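Local coordinates for acyl-CoA thioester hydrolase HI0827 (Haemophilus influenzae Rd KW20, PDB 3BJK) that hydrolyses a broad range of acyl-coenzyme A thioesters as a hexameric hotdog-fold thioesterase assembled as a trimer of dimers, at the interface of chains A and B. Numbering follows the deposited sequence. Chains: chain A/B, Acyl-CoA thioester hydrolase HI0827.

The interface of chains A and B. Residues chain A 60-63; chain B 66-68.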
# COMPACT_ATOMS: atom_id res chain seq x y z
N THR A 60 -7.69 -19.63 -9.55
CA THR A 60 -8.99 -18.97 -9.44
C THR A 60 -9.44 -18.74 -10.87
O THR A 60 -8.77 -18.07 -11.64
CB THR A 60 -8.92 -17.66 -8.60
OG1 THR A 60 -8.40 -17.92 -7.29
CG2 THR A 60 -10.33 -17.08 -8.38
N VAL A 61 -10.59 -19.30 -11.24
CA VAL A 61 -11.01 -19.30 -12.62
C VAL A 61 -12.30 -18.53 -12.89
O VAL A 61 -12.42 -17.91 -13.93
CB VAL A 61 -11.07 -20.71 -13.24
CG1 VAL A 61 -9.72 -21.44 -13.10
CG2 VAL A 61 -12.20 -21.51 -12.64
N ALA A 62 -13.20 -18.47 -11.91
CA ALA A 62 -14.44 -17.76 -12.13
C ALA A 62 -15.08 -17.30 -10.87
O ALA A 62 -14.75 -17.76 -9.75
CB ALA A 62 -15.41 -18.62 -12.95
N VAL A 63 -15.94 -16.29 -11.05
CA VAL A 63 -16.85 -15.80 -10.05
C VAL A 63 -18.27 -15.69 -10.67
O VAL A 63 -18.44 -15.33 -11.84
CB VAL A 63 -16.45 -14.42 -9.47
CG1 VAL A 63 -17.35 -14.11 -8.24
CG2 VAL A 63 -15.01 -14.40 -9.08
N MET B 66 -17.58 -13.30 -13.67
CA MET B 66 -16.15 -12.94 -13.85
C MET B 66 -15.38 -14.21 -14.28
O MET B 66 -15.65 -15.31 -13.78
CB MET B 66 -15.69 -12.31 -12.55
CG MET B 66 -14.33 -11.87 -12.26
SD MET B 66 -14.68 -10.82 -10.76
CE MET B 66 -14.72 -9.16 -11.40
N ASN B 67 -14.50 -14.05 -15.26
CA ASN B 67 -13.71 -15.15 -15.83
C ASN B 67 -12.27 -14.74 -15.82
O ASN B 67 -11.96 -13.70 -16.39
CB ASN B 67 -14.13 -15.49 -17.28
CG ASN B 67 -15.55 -16.01 -17.35
OD1 ASN B 67 -15.81 -17.13 -16.93
ND2 ASN B 67 -16.48 -15.23 -17.88
N PHE B 68 -11.43 -15.51 -15.13
CA PHE B 68 -10.00 -15.27 -15.16
C PHE B 68 -9.47 -16.18 -16.26
O PHE B 68 -9.47 -17.38 -16.09
CB PHE B 68 -9.36 -15.52 -13.79
CG PHE B 68 -9.95 -14.70 -12.70
CD1 PHE B 68 -9.58 -13.37 -12.53
CD2 PHE B 68 -10.94 -15.23 -11.88
CE1 PHE B 68 -10.14 -12.60 -11.52
CE2 PHE B 68 -11.53 -14.42 -10.85
CZ PHE B 68 -11.13 -13.15 -10.69
O HOH W 1 -13.84 -19.07 -16.30
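A:Val63 and B:Met66 face each other as an antiparallel pair where strand 58-68 of one subunit meets its copy in the other, a worked example of two hotdog folds joined by continuing a sheet across their boundary. Each residue of the pair uses both its N-H and its C=O: A:Val63 N donates to B:Met66 O at 2.9 Å, nearly straight (166° at H), while B:Met66 N reaches A:Val63 O along a more bent path (141°). Two residues along each strand, past A:Ala62 and B:Asn67, B:Phe68 N donates to A:Val61 O.

The tight part lies on one face of this ladder. The side chains of A:Val63 and B:Met66 lie side by side and point the same way, their CB atoms 3.8 Å apart. The valine keeps CG1 anti to its backbone N (chi1 -170°), which turns CG2 towards the methionine sulfur and the phenylalanine ring. That ring, with the largest buried area of the patch at 70 Å², touches A:Val63 CG2 and the methyl CG2 of A:Thr60 through CE2, the two reaching it roughly at right angles, while the peptide joining A:Val61 to A:Ala62 meets the ring edge in its plane.

The other face is looser and wetter. B:Asn67 buries little, and its side chain meets chain A through water 1. This water lies 2.8 Å from the amide oxygen OD1 of B:Asn67 and 3.0 Å from A:Val61 O, the same carbonyl oxygen that accepts B:Phe68 N.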